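PDB 2QZ7: TerD domain-containing protein from Streptomyces coelicolor A3, which is of unknown function but belongs to the TerD family and may, like its relatives, be connected with tellurite resistance. Local coordinates for residues G22-D27 with E96-S101; L30-S35 with D123-T128; H42-I47 with V111-D116; I104-V109 with V155-R160. One frame throughout, in Å; residues are numbered along the deposited sequence.

Contact 1 (G22-D27 with E96-S101)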
loop_
_atom_site.group_PDB
_atom_site.type_symbol
_atom_site.label_atom_id
_atom_site.label_comp_id
_atom_site.label_asym_id
_atom_site.label_seq_id
_atom_site.Cartn_x
_atom_site.Cartn_y
_atom_site.Cartn_z
ATOM N N GLY A 22 13.560 -12.607 10.921
ATOM C CA GLY A 22 12.351 -12.249 10.121
ATOM C C GLY A 22 12.685 -11.509 8.841
ATOM O O GLY A 22 13.764 -11.696 8.274
ATOM N N LEU A 23 11.755 -10.661 8.392
ATOM C CA LEU A 23 11.910 -9.919 7.143
ATOM C C LEU A 23 12.824 -8.742 7.346
ATOM O O LEU A 23 12.742 -8.045 8.339
ATOM C CB LEU A 23 10.557 -9.388 6.642
ATOM C CG LEU A 23 9.488 -10.301 6.058
ATOM C CD1 LEU A 23 9.463 -11.728 6.640
ATOM C CD2 LEU A 23 8.160 -9.596 6.287
ATOM N N LYS A 24 13.662 -8.474 6.370
ATOM C CA LYS A 24 14.650 -7.443 6.561
ATOM C C LYS A 24 14.333 -6.316 5.675
ATOM O O LYS A 24 14.412 -5.170 6.076
ATOM C CB LYS A 24 16.051 -7.957 6.242
ATOM C CG LYS A 24 16.630 -8.869 7.297
ATOM C CD LYS A 24 17.966 -9.384 6.806
ATOM C CE LYS A 24 18.752 -10.029 7.924
ATOM N NZ LYS A 24 20.209 -9.980 7.600
ATOM N N ARG A 25 14.008 -6.646 4.436
ATOM C CA ARG A 25 13.639 -5.656 3.473
ATOM C C ARG A 25 12.543 -6.256 2.587
ATOM O O ARG A 25 12.497 -7.476 2.370
ATOM C CB ARG A 25 14.860 -5.153 2.698
ATOM C CG ARG A 25 15.473 -6.098 1.668
ATOM C CD ARG A 25 14.777 -5.927 0.308
ATOM N NE ARG A 25 15.737 -5.967 -0.808
ATOM C CZ ARG A 25 16.323 -4.888 -1.322
ATOM N NH1 ARG A 25 16.038 -3.688 -0.823
ATOM N NH2 ARG A 25 17.200 -5.006 -2.333
ATOM N N VAL A 26 11.631 -5.414 2.142
ATOM C CA VAL A 26 10.469 -5.878 1.428
ATOM C C VAL A 26 10.135 -4.811 0.404
ATOM O O VAL A 26 10.462 -3.642 0.605
ATOM C CB VAL A 26 9.270 -6.165 2.403
ATOM C CG1 VAL A 26 8.646 -4.909 2.907
ATOM C CG2 VAL A 26 8.234 -7.019 1.734
ATOM N N ASP A 27 9.554 -5.214 -0.713
ATOM C CA ASP A 27 9.074 -4.228 -1.686
ATOM C C ASP A 27 7.682 -4.558 -2.177
ATOM O O ASP A 27 7.210 -5.720 -2.074
ATOM C CB ASP A 27 10.045 -4.038 -2.858
ATOM C CG ASP A 27 9.989 -5.181 -3.864
ATOM O OD1 ASP A 27 9.721 -4.938 -5.055
ATOM O OD2 ASP A 27 10.246 -6.331 -3.479
ATOM N N GLU A 96 12.926 -0.941 4.234
ATOM C CA GLU A 96 14.029 -1.537 4.932
ATOM C C GLU A 96 13.512 -1.624 6.341
ATOM O O GLU A 96 13.834 -0.787 7.175
ATOM C CB GLU A 96 15.295 -0.669 4.842
ATOM C CG GLU A 96 15.835 -0.400 3.421
ATOM C CD GLU A 96 16.233 -1.664 2.635
ATOM O OE1 GLU A 96 16.737 -2.656 3.231
ATOM O OE2 GLU A 96 16.049 -1.659 1.389
ATOM N N LEU A 97 12.671 -2.630 6.576
ATOM C CA LEU A 97 12.011 -2.893 7.871
ATOM C C LEU A 97 12.989 -2.955 9.055
ATOM O O LEU A 97 12.739 -2.394 10.119
ATOM C CB LEU A 97 11.183 -4.184 7.766
ATOM C CG LEU A 97 10.034 -4.134 6.719
ATOM C CD1 LEU A 97 9.318 -5.468 6.637
ATOM C CD2 LEU A 97 9.041 -3.069 7.028
ATOM N N ASP A 98 14.123 -3.599 8.836
ATOM C CA ASP A 98 15.127 -3.786 9.879
ATOM C C ASP A 98 15.736 -2.468 10.357
ATOM O O ASP A 98 16.313 -2.419 11.420
ATOM C CB ASP A 98 16.200 -4.777 9.419
ATOM C CG ASP A 98 17.007 -4.294 8.199
ATOM O OD1 ASP A 98 18.161 -4.762 8.080
ATOM O OD2 ASP A 98 16.510 -3.509 7.338
ATOM N N ARG A 99 15.522 -1.393 9.605
ATOM C CA ARG A 99 16.080 -0.076 9.930
ATOM C C ARG A 99 15.087 0.888 10.581
ATOM O O ARG A 99 15.446 2.011 10.934
ATOM C CB ARG A 99 16.683 0.547 8.668
ATOM C CG ARG A 99 17.978 -0.157 8.218
ATOM C CD ARG A 99 18.487 0.433 6.907
ATOM N NE ARG A 99 18.400 1.900 6.923
ATOM C CZ ARG A 99 18.009 2.660 5.897
ATOM N NH1 ARG A 99 17.975 3.984 6.052
ATOM N NH2 ARG A 99 17.648 2.111 4.728
ATOM N N LEU A 100 13.836 0.450 10.734
ATOM C CA LEU A 100 12.823 1.201 11.475
ATOM C C LEU A 100 13.121 1.239 12.964
ATOM O O LEU A 100 13.533 0.228 13.551
ATOM C CB LEU A 100 11.442 0.564 11.284
ATOM C CG LEU A 100 10.861 0.638 9.868
ATOM C CD1 LEU A 100 9.628 -0.265 9.704
ATOM C CD2 LEU A 100 10.489 2.081 9.573
ATOM N N SER A 101 12.880 2.410 13.559
ATOM C CA SER A 101 12.932 2.636 15.020
ATOM C C SER A 101 12.237 1.504 15.760
ATOM O O SER A 101 11.201 1.039 15.299
ATOM C CB SER A 101 12.193 3.943 15.345
ATOM O OG SER A 101 11.936 4.067 16.740
#

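Contact 2 (L30-S35 with D123-T128). With NA (sodium ion), chain E; NA (sodium ion), chain C.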
loop_
_atom_site.group_PDB
_atom_site.type_symbol
_atom_site.label_atom_id
_atom_site.label_comp_id
_atom_site.label_asym_id
_atom_site.label_seq_id
_atom_site.Cartn_x
_atom_site.Cartn_y
_atom_site.Cartn_z
ATOM N N LEU A 30 3.417 -2.179 -8.169
ATOM C CA LEU A 30 2.039 -2.003 -8.602
ATOM C C LEU A 30 1.959 -1.736 -10.121
ATOM O O LEU A 30 2.771 -0.970 -10.650
ATOM C CB LEU A 30 1.447 -0.812 -7.833
ATOM C CG LEU A 30 0.093 -0.242 -8.293
ATOM C CD1 LEU A 30 -0.990 -1.295 -8.076
ATOM C CD2 LEU A 30 -0.197 1.011 -7.442
ATOM N N LYS A 31 1.030 -2.409 -10.815
ATOM C CA LYS A 31 0.771 -2.157 -12.250
ATOM C C LYS A 31 -0.705 -1.863 -12.436
ATOM O O LYS A 31 -1.519 -2.275 -11.614
ATOM C CB LYS A 31 1.170 -3.391 -13.099
ATOM C CG LYS A 31 0.396 -4.675 -12.752
ATOM C CD LYS A 31 0.775 -5.830 -13.704
ATOM C CE LYS A 31 -0.071 -7.078 -13.424
ATOM N NZ LYS A 31 0.081 -8.145 -14.493
ATOM N N TRP A 32 -1.033 -1.163 -13.523
ATOM C CA TRP A 32 -2.399 -0.910 -13.981
ATOM C C TRP A 32 -2.400 -0.293 -15.377
ATOM O O TRP A 32 -1.426 0.344 -15.797
ATOM C CB TRP A 32 -3.181 -0.025 -12.994
ATOM C CG TRP A 32 -2.833 1.460 -12.968
ATOM C CD1 TRP A 32 -3.472 2.488 -13.659
ATOM C CD2 TRP A 32 -1.837 2.085 -12.157
ATOM N NE1 TRP A 32 -2.913 3.703 -13.307
ATOM C CE2 TRP A 32 -1.904 3.485 -12.402
ATOM C CE3 TRP A 32 -0.890 1.594 -11.217
ATOM C CZ2 TRP A 32 -1.052 4.406 -11.758
ATOM C CZ3 TRP A 32 -0.059 2.496 -10.574
ATOM C CH2 TRP A 32 -0.140 3.898 -10.854
ATOM N N ASP A 33 -3.474 -0.504 -16.126
ATOM C CA ASP A 33 -3.557 0.093 -17.459
ATOM C C ASP A 33 -4.076 1.519 -17.415
ATOM O O ASP A 33 -4.957 1.830 -16.612
ATOM C CB ASP A 33 -4.423 -0.746 -18.401
ATOM C CG ASP A 33 -3.783 -2.075 -18.736
ATOM O OD1 ASP A 33 -2.539 -2.228 -18.562
ATOM O OD2 ASP A 33 -4.536 -2.967 -19.182
ATOM N N PRO A 34 -3.568 2.382 -18.318
ATOM C CA PRO A 34 -4.046 3.752 -18.389
ATOM C C PRO A 34 -5.465 3.799 -18.998
ATOM O O PRO A 34 -5.969 2.772 -19.460
ATOM C CB PRO A 34 -3.026 4.419 -19.314
ATOM C CG PRO A 34 -2.633 3.295 -20.272
ATOM C CD PRO A 34 -2.552 2.098 -19.355
ATOM N N SER A 35 -6.111 4.982 -18.983
ATOM C CA SER A 35 -7.482 5.041 -19.401
ATOM C C SER A 35 -7.625 5.342 -20.926
ATOM O O SER A 35 -6.731 5.946 -21.579
ATOM C CB SER A 35 -8.270 6.079 -18.569
ATOM O OG SER A 35 -7.511 7.351 -18.473
ATOM N N ASP A 123 -12.424 -2.468 -10.042
ATOM C CA ASP A 123 -13.163 -3.092 -11.159
ATOM C C ASP A 123 -13.227 -2.211 -12.400
ATOM O O ASP A 123 -13.317 -2.731 -13.503
ATOM C CB ASP A 123 -14.585 -3.485 -10.749
ATOM C CG ASP A 123 -15.164 -4.561 -11.646
ATOM O OD1 ASP A 123 -14.482 -5.605 -11.816
ATOM O OD2 ASP A 123 -16.272 -4.363 -12.203
ATOM N N ASP A 124 -13.188 -0.888 -12.200
ATOM C CA ASP A 124 -13.128 0.112 -13.284
ATOM C C ASP A 124 -11.757 0.244 -13.983
ATOM O O ASP A 124 -11.650 0.962 -14.981
ATOM C CB ASP A 124 -13.524 1.494 -12.751
ATOM C CG ASP A 124 -14.897 1.500 -12.104
ATOM O OD1 ASP A 124 -15.850 0.925 -12.683
ATOM O OD2 ASP A 124 -15.037 2.096 -11.019
ATOM N N VAL A 125 -10.724 -0.417 -13.462
ATOM C CA VAL A 125 -9.348 -0.207 -13.950
ATOM C C VAL A 125 -8.735 -1.559 -14.350
ATOM O O VAL A 125 -8.643 -2.477 -13.511
ATOM C CB VAL A 125 -8.416 0.497 -12.882
ATOM C CG1 VAL A 125 -7.044 0.870 -13.504
ATOM C CG2 VAL A 125 -9.082 1.740 -12.267
ATOM N N SER A 126 -8.322 -1.692 -15.617
ATOM C CA SER A 126 -7.873 -2.998 -16.128
ATOM C C SER A 126 -6.431 -3.369 -15.769
ATOM O O SER A 126 -5.535 -2.510 -15.662
ATOM C CB SER A 126 -8.224 -3.228 -17.626
ATOM O OG SER A 126 -7.976 -2.106 -18.444
ATOM N N ASN A 127 -6.248 -4.658 -15.498
ATOM C CA ASN A 127 -4.955 -5.215 -15.191
ATOM C C ASN A 127 -4.278 -4.539 -14.019
ATOM O O ASN A 127 -3.081 -4.249 -14.055
ATOM C CB ASN A 127 -4.079 -5.203 -16.447
ATOM C CG ASN A 127 -4.562 -6.198 -17.487
ATOM O OD1 ASN A 127 -5.026 -5.818 -18.578
ATOM N ND2 ASN A 127 -4.473 -7.485 -17.150
ATOM N N THR A 128 -5.079 -4.266 -12.982
ATOM C CA THR A 128 -4.568 -3.798 -11.724
ATOM C C THR A 128 -3.931 -4.988 -11.049
ATOM O O THR A 128 -4.567 -6.043 -10.936
ATOM C CB THR A 128 -5.675 -3.268 -10.805
ATOM O OG1 THR A 128 -6.635 -4.308 -10.585
ATOM C CG2 THR A 128 -6.345 -2.017 -11.414
HETATM NA NA NA E . -9.007 -4.088 -11.802
HETATM NA NA NA C . 0.480 0.429 -17.059
HETATM O O HOH W 1 1.058 -1.350 -15.754
HETATM O O HOH W 2 -7.736 0.519 -17.175
HETATM O O HOH W 3 -1.404 -3.433 -16.041
HETATM O O HOH W 4 -9.586 -5.536 -10.260
#

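Contact 3 (H42-I47 with V111-D116). With NA (sodium ion), chain D; EDO (1,2-ethanediol), chain F.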
loop_
_atom_site.group_PDB
_atom_site.type_symbol
_atom_site.label_atom_id
_atom_site.label_comp_id
_atom_site.label_asym_id
_atom_site.label_seq_id
_atom_site.Cartn_x
_atom_site.Cartn_y
_atom_site.Cartn_z
ATOM N N HIS A 42 -6.136 7.389 -14.967
ATOM C CA HIS A 42 -6.237 6.488 -13.849
ATOM C C HIS A 42 -5.001 6.709 -12.932
ATOM O O HIS A 42 -3.879 6.361 -13.291
ATOM C CB HIS A 42 -6.330 5.028 -14.349
ATOM C CG HIS A 42 -7.644 4.680 -14.976
ATOM N ND1 HIS A 42 -7.763 3.759 -15.996
ATOM C CD2 HIS A 42 -8.893 5.140 -14.745
ATOM C CE1 HIS A 42 -9.029 3.649 -16.347
ATOM N NE2 HIS A 42 -9.734 4.491 -15.617
ATOM N N HIS A 43 -5.228 7.319 -11.772
ATOM C CA HIS A 43 -4.171 7.658 -10.839
ATOM C C HIS A 43 -4.327 6.771 -9.602
ATOM O O HIS A 43 -5.290 6.913 -8.830
ATOM C CB HIS A 43 -4.194 9.138 -10.455
ATOM C CG HIS A 43 -3.068 9.541 -9.545
ATOM N ND1 HIS A 43 -2.821 10.850 -9.201
ATOM C CD2 HIS A 43 -2.159 8.799 -8.865
ATOM C CE1 HIS A 43 -1.785 10.905 -8.381
ATOM N NE2 HIS A 43 -1.375 9.667 -8.150
ATOM N N LEU A 44 -3.398 5.822 -9.482
ATOM C CA LEU A 44 -3.300 4.897 -8.338
ATOM C C LEU A 44 -2.009 5.170 -7.621
ATOM O O LEU A 44 -1.008 5.536 -8.244
ATOM C CB LEU A 44 -3.302 3.419 -8.739
ATOM C CG LEU A 44 -4.667 2.767 -9.041
ATOM C CD1 LEU A 44 -5.370 3.385 -10.304
ATOM C CD2 LEU A 44 -4.514 1.269 -9.181
ATOM N N ASP A 45 -2.070 5.039 -6.297
ATOM C CA ASP A 45 -0.912 5.235 -5.417
ATOM C C ASP A 45 -0.752 4.077 -4.489
ATOM O O ASP A 45 -1.720 3.650 -3.811
ATOM C CB ASP A 45 -1.084 6.468 -4.523
ATOM C CG ASP A 45 -0.913 7.786 -5.292
ATOM O OD1 ASP A 45 -0.173 7.833 -6.303
ATOM O OD2 ASP A 45 -1.526 8.800 -4.870
ATOM N N ILE A 46 0.489 3.599 -4.392
ATOM C CA ILE A 46 0.863 2.783 -3.227
ATOM C C ILE A 46 0.985 3.747 -2.047
ATOM O O ILE A 46 1.640 4.808 -2.149
ATOM C CB ILE A 46 2.226 2.071 -3.403
ATOM C CG1 ILE A 46 2.234 1.136 -4.653
ATOM C CG2 ILE A 46 2.553 1.224 -2.107
ATOM C CD1 ILE A 46 3.699 0.570 -4.982
ATOM N N ILE A 47 0.383 3.374 -0.926
ATOM C CA ILE A 47 0.439 4.201 0.285
ATOM C C ILE A 47 0.785 3.295 1.440
ATOM O O ILE A 47 0.213 2.224 1.547
ATOM C CB ILE A 47 -0.961 4.855 0.576
ATOM C CG1 ILE A 47 -1.418 5.744 -0.619
ATOM C CG2 ILE A 47 -0.891 5.658 1.866
ATOM C CD1 ILE A 47 -2.869 6.332 -0.426
ATOM N N VAL A 111 -3.205 0.282 -1.581
ATOM C CA VAL A 111 -3.277 0.946 -2.856
ATOM C C VAL A 111 -4.570 1.734 -2.877
ATOM O O VAL A 111 -5.651 1.223 -2.541
ATOM C CB VAL A 111 -3.174 -0.059 -4.037
ATOM C CG1 VAL A 111 -3.465 0.625 -5.405
ATOM C CG2 VAL A 111 -1.774 -0.738 -4.082
ATOM N N ALA A 112 -4.459 3.000 -3.261
ATOM C CA ALA A 112 -5.623 3.877 -3.365
ATOM C C ALA A 112 -5.835 4.420 -4.787
ATOM O O ALA A 112 -4.870 4.778 -5.468
ATOM C CB ALA A 112 -5.512 5.042 -2.357
ATOM N N ILE A 113 -7.094 4.483 -5.211
ATOM C CA ILE A 113 -7.459 5.085 -6.498
ATOM C C ILE A 113 -7.911 6.507 -6.259
ATOM O O ILE A 113 -8.752 6.746 -5.388
ATOM C CB ILE A 113 -8.583 4.265 -7.221
ATOM C CG1 ILE A 113 -8.171 2.781 -7.311
ATOM C CG2 ILE A 113 -8.893 4.841 -8.606
ATOM C CD1 ILE A 113 -9.346 1.846 -7.638
ATOM N N HIS A 114 -7.375 7.461 -7.021
ATOM C CA HIS A 114 -7.900 8.842 -6.979
ATOM C C HIS A 114 -9.342 8.962 -7.440
ATOM O O HIS A 114 -9.788 8.292 -8.395
ATOM C CB HIS A 114 -6.954 9.838 -7.647
ATOM C CG HIS A 114 -5.673 9.996 -6.876
ATOM N ND1 HIS A 114 -5.312 11.166 -6.254
ATOM C CD2 HIS A 114 -4.695 9.106 -6.596
ATOM C CE1 HIS A 114 -4.152 11.003 -5.649
ATOM N NE2 HIS A 114 -3.761 9.757 -5.833
ATOM N N GLN A 115 -10.085 9.803 -6.725
ATOM C CA GLN A 115 -11.524 9.853 -6.880
ATOM C C GLN A 115 -12.002 11.172 -7.481
ATOM O O GLN A 115 -13.204 11.388 -7.612
ATOM C CB GLN A 115 -12.199 9.620 -5.520
ATOM C CG GLN A 115 -11.976 8.242 -4.922
ATOM C CD GLN A 115 -12.483 7.112 -5.814
ATOM O OE1 GLN A 115 -13.656 7.060 -6.154
ATOM N NE2 GLN A 115 -11.597 6.168 -6.151
ATOM N N ASP A 116 -11.069 12.032 -7.873
ATOM C CA ASP A 116 -11.396 13.401 -8.282
ATOM C C ASP A 116 -12.041 13.529 -9.657
ATOM O O ASP A 116 -12.576 14.585 -10.006
ATOM C CB ASP A 116 -10.189 14.336 -8.120
ATOM C CG ASP A 116 -8.910 13.780 -8.729
ATOM O OD1 ASP A 116 -8.714 12.544 -8.816
ATOM O OD2 ASP A 116 -8.080 14.613 -9.130
HETATM NA NA NA D . 0.911 6.927 -8.268
HETATM C C1 EDO F . -7.793 13.233 -4.838
HETATM O O1 EDO F . -6.769 13.514 -5.798
HETATM C C2 EDO F . -8.408 11.968 -5.350
HETATM O O2 EDO F . -9.458 11.546 -4.508
HETATM O O HOH W 5 1.822 8.912 -8.395
#

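Contact 4 (I104-V109 with V155-R160)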
loop_
_atom_site.group_PDB
_atom_site.type_symbol
_atom_site.label_atom_id
_atom_site.label_comp_id
_atom_site.label_asym_id
_atom_site.label_seq_id
_atom_site.Cartn_x
_atom_site.Cartn_y
_atom_site.Cartn_z
ATOM N N ILE A 104 8.509 1.872 16.328
ATOM C CA ILE A 104 7.507 1.535 15.284
ATOM C C ILE A 104 7.400 0.006 15.197
ATOM O O ILE A 104 8.391 -0.672 14.943
ATOM C CB ILE A 104 7.887 2.140 13.900
ATOM C CG1 ILE A 104 7.739 3.656 13.937
ATOM C CG2 ILE A 104 7.030 1.530 12.719
ATOM C CD1 ILE A 104 8.392 4.311 12.813
ATOM N N ALA A 105 6.202 -0.530 15.380
ATOM C CA ALA A 105 6.035 -1.973 15.473
ATOM C C ALA A 105 5.048 -2.559 14.481
ATOM O O ALA A 105 4.826 -3.800 14.459
ATOM C CB ALA A 105 5.654 -2.399 16.955
ATOM N N ARG A 106 4.447 -1.687 13.670
ATOM C CA ARG A 106 3.495 -2.128 12.668
ATOM C C ARG A 106 3.546 -1.201 11.456
ATOM O O ARG A 106 3.639 0.034 11.611
ATOM C CB ARG A 106 2.084 -2.156 13.281
ATOM C CG ARG A 106 0.963 -2.538 12.322
ATOM C CD ARG A 106 -0.325 -2.845 13.184
ATOM N NE ARG A 106 -1.405 -3.297 12.314
ATOM C CZ ARG A 106 -2.420 -2.555 11.873
ATOM N NH1 ARG A 106 -2.550 -1.276 12.208
ATOM N NH2 ARG A 106 -3.318 -3.115 11.080
ATOM N N VAL A 107 3.500 -1.812 10.270
ATOM C CA VAL A 107 3.415 -1.112 9.017
ATOM C C VAL A 107 2.280 -1.713 8.187
ATOM O O VAL A 107 2.142 -2.940 8.101
ATOM C CB VAL A 107 4.763 -1.184 8.210
ATOM C CG1 VAL A 107 4.628 -0.404 6.869
ATOM C CG2 VAL A 107 5.895 -0.633 9.061
ATOM N N ILE A 108 1.451 -0.867 7.591
ATOM C CA ILE A 108 0.494 -1.375 6.652
ATOM C C ILE A 108 0.585 -0.700 5.314
ATOM O O ILE A 108 0.775 0.510 5.234
ATOM C CB ILE A 108 -0.939 -1.529 7.248
ATOM C CG1 ILE A 108 -2.062 -1.687 6.254
ATOM C CG2 ILE A 108 -1.321 -0.514 8.290
ATOM C CD1 ILE A 108 -3.135 -2.639 7.012
ATOM N N VAL A 109 0.501 -1.495 4.258
ATOM C CA VAL A 109 0.633 -0.912 2.905
ATOM C C VAL A 109 -0.604 -1.283 2.111
ATOM O O VAL A 109 -1.162 -2.357 2.297
ATOM C CB VAL A 109 1.965 -1.357 2.222
ATOM C CG1 VAL A 109 2.007 -2.825 2.063
ATOM C CG2 VAL A 109 2.153 -0.665 0.848
ATOM N N VAL A 155 -3.187 -4.172 1.378
ATOM C CA VAL A 155 -2.783 -5.455 0.817
ATOM C C VAL A 155 -1.902 -6.281 1.792
ATOM O O VAL A 155 -1.944 -7.523 1.742
ATOM C CB VAL A 155 -2.080 -5.354 -0.601
ATOM C CG1 VAL A 155 -2.891 -4.455 -1.607
ATOM C CG2 VAL A 155 -0.689 -4.878 -0.474
ATOM N N ALA A 156 -1.117 -5.617 2.664
ATOM C CA ALA A 156 -0.130 -6.349 3.490
ATOM C C ALA A 156 0.128 -5.652 4.811
ATOM O O ALA A 156 0.157 -4.407 4.881
ATOM C CB ALA A 156 1.213 -6.515 2.707
ATOM N N GLU A 157 0.364 -6.455 5.842
ATOM C CA GLU A 157 0.692 -5.935 7.157
ATOM C C GLU A 157 2.065 -6.489 7.578
ATOM O O GLU A 157 2.292 -7.692 7.466
ATOM C CB GLU A 157 -0.372 -6.401 8.178
ATOM C CG GLU A 157 -0.108 -5.925 9.568
ATOM C CD GLU A 157 -0.943 -6.595 10.619
ATOM O OE1 GLU A 157 -0.761 -7.819 10.842
ATOM O OE2 GLU A 157 -1.751 -5.885 11.252
ATOM N N PHE A 158 2.962 -5.627 8.053
ATOM C CA PHE A 158 4.194 -6.066 8.704
ATOM C C PHE A 158 4.128 -5.669 10.184
ATOM O O PHE A 158 3.753 -4.532 10.523
ATOM C CB PHE A 158 5.439 -5.488 8.016
ATOM C CG PHE A 158 5.393 -5.599 6.500
ATOM C CD1 PHE A 158 5.743 -6.788 5.867
ATOM C CD2 PHE A 158 4.973 -4.531 5.736
ATOM C CE1 PHE A 158 5.659 -6.909 4.467
ATOM C CE2 PHE A 158 4.927 -4.601 4.322
ATOM C CZ PHE A 158 5.242 -5.812 3.698
ATOM N N THR A 159 4.438 -6.629 11.061
ATOM C CA THR A 159 4.427 -6.420 12.511
ATOM C C THR A 159 5.656 -7.095 13.109
ATOM O O THR A 159 6.165 -8.082 12.550
ATOM C CB THR A 159 3.127 -6.971 13.203
ATOM O OG1 THR A 159 2.974 -8.356 12.910
ATOM C CG2 THR A 159 1.887 -6.243 12.721
ATOM N N ARG A 160 6.140 -6.556 14.228
ATOM C CA ARG A 160 7.266 -7.148 14.969
ATOM C C ARG A 160 6.863 -8.292 15.932
ATOM O O ARG A 160 5.818 -8.249 16.610
ATOM C CB ARG A 160 8.012 -6.088 15.801
ATOM C CG ARG A 160 8.697 -4.960 15.023
ATOM C CD ARG A 160 9.466 -4.054 16.010
ATOM N NE ARG A 160 10.129 -2.922 15.356
ATOM C CZ ARG A 160 11.372 -2.979 14.876
ATOM N NH1 ARG A 160 12.056 -4.105 14.976
ATOM N NH2 ARG A 160 11.932 -1.931 14.282
#

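Contact 1 (G22-D27 with E96-S101)
One backbone hydrogen bond joins the two segments: D98 N donates to K24 O over 3.2 Å, nearly straight at 167°, and arrives in the carbonyl plane on a lone pair. L97 N also lies near that oxygen, but its N-H points poorly, so D98 N carries the link. Beside it, R25 and E96 run side by side in the same direction and meet in a salt bridge, R25 NH1 to E96 OE2 at 3.0 Å. Guanidinium and carboxylate are turned 56° apart. NH1 alone meets a carboxylate oxygen, near the guanidinium plane. Both chains must fold to make it: R25 starts from the crowded position between N and carbonyl carbon (chi1 73°) and bends again further out, while E96, its CB directed away, bends back at chi2. On the apolar side, L97 CD1 is the touching branch. It meets V26 CG1 at 3.8 Å, where the two side chains cross obliquely, and L23 CB at 4.1 Å. The 3-10 turn 97-99 positions L97 and D98, with R99 N bonded to E96 O at its start and L100 N to L97 O. L23, V26 and L97 all rest on F158 of strand 152-160, and L23 and L97 also touch W166 of strand 166-175. V26 is backbone-bonded to F95 of strand 91-95, and the contact sets the N-terminal end of central strand 26-31, with the 96-101 loop, against the second sheet.

Contact 2 (L30-S35 with D123-T128)
W32 and V125 lie side by side and point the same way, V125 CG1 reaching W32 CD1 at 3.9 Å and approaching the indole obliquely. The crowded first torsion of W32 (chi1 75°) carries the far end of the ring away from the 123-128 loop, and its NE1 is bonded to H42 O. D33 instead directs its CB toward the loop, where its side chain crosses that of N127 obliquely. Between the backbones, D33 N donates to S126 O at 2.9 Å, nearly along the C=O axis. Water 2 joins D33 O to S126 N, and water 3 joins D33 OD1 to N127 O. The end of strand 26-31 is thus joined to the loop leading into strand 129-134, where K31 is backbone-bonded to G129. Each segment also binds its own sodium ion. W32 O coordinates one at 2.3 Å, with G84 and G86 completing the protein ligands; V125 O at 2.4 Å and T128 OG1 at 2.7 Å hold the other with F122. The protein ligands at both sites are neutral oxygens, consistent with a monovalent cation.

Contact 3 (H42-I47 with V111-D116)
H43 swings CG anti to its backbone N (chi1 -177°), whereas H114 sets CG anti to its carbonyl carbon (chi1 -67°), and these torsions lay the two imidazoles face to face. Their centroids are 3.6 Å apart and the planes nearly parallel, with H114 NE2 above the middle of the H43 ring. D45 serves both histidines. H114 NE2 donates to D45 OD2 at 2.6 Å, almost straight and in its own ring plane, yet from above the carboxylate, the two planes standing 88° apart. H43 NE2 gives D45 OD1 a more bent bond. OD1 also binds a sodium ion at 2.4 Å, as does L44 O, and S81 and E91 complete the protein ligands; the cation and both donors would favour an ionised D45. H114 ND1 is bonded to O1 of a 1,2-ethanediol, probably from the crystallisation liquor. Within the sheet the strands pair antiparallel, through D45 N to A112 O and A112 N to D45 O, both 2.9 Å, while H114 N reaches H43 O. L44 pairs with I113 and I46 with V111, all on the face where strand 26-31 packs through L30; on the opposite face I47 CD1 meets A112 CB at 3.5 Å, against F182 of helix 179-185.

Contact 4 (I104-V109 with V155-R160)
The strands run antiparallel at 173°, their axes 4.7 Å apart, with V107-F158 and V109-A156 as hydrogen-bonded pairs and R106-T159 and I108-E157 as non-hydrogen-bonded pairs. V109 O accepts from both V155 N, at 2.9 Å, and A156 N, at 3.3 Å, which marks a classic beta bulge at V155 and A156; A105 and R106 form a second one, facing Y51 of the neighbouring strand 44-52. On the face carrying R106, I108, E157 and T159, R106 extends from CG to NE with CG anti to its backbone N (chi1 177°), crossing E157 at about a right angle. NE, at 2.8 Å, and NH2, at 3.2 Å, both grip E157 OE2 side-on in the guanidinium plane, the second on the anti lone pair. T159 CG2 lies alongside the stem of R106, 3.8 Å from its CG. Across the sheet, V109 CG1 touches A156 CB at 3.8 Å and also F158 CE2, and F158 CD2 meets V107 CB; F158 itself touches V132 of the other sheet. At the strand end R160, likewise extended, sends NE to I104 O at 2.9 Å, the oxygen lying in its guanidinium plane. R106 NH1 bonds P56 O and G187 O, and its group makes a cation-pi contact with Y51. With OE2 gripped twice and carbonyl oxygens taking NH1, this largely buried arginine is well satisfied, and the pairing would favour a charged E157.

In the fold
From the N terminus, strand 26-31 enters contact 1 at its start and contact 2 at its end, 29 Å apart between centres on opposite sides of the chain's centre. Contact 1 closes the first loop at residues 96-101. Contact 2 opens inside that loop and closes beyond it at 123-128, so the two cross, and contact 3 nests within contact 2. Contact 3 crosses contacts 1 and 4, sharing strand 104-113 with the latter. Contact 4 follows contact 1 in series and crosses contact 2. Contacts 3 and 4 join neighbouring strands (44-52, 104-113 and 152-160) of one antiparallel sheet; contacts 1 and 2 tie opposite ends of strand 26-31, from the other sheet, to loops flanking strand 104-113.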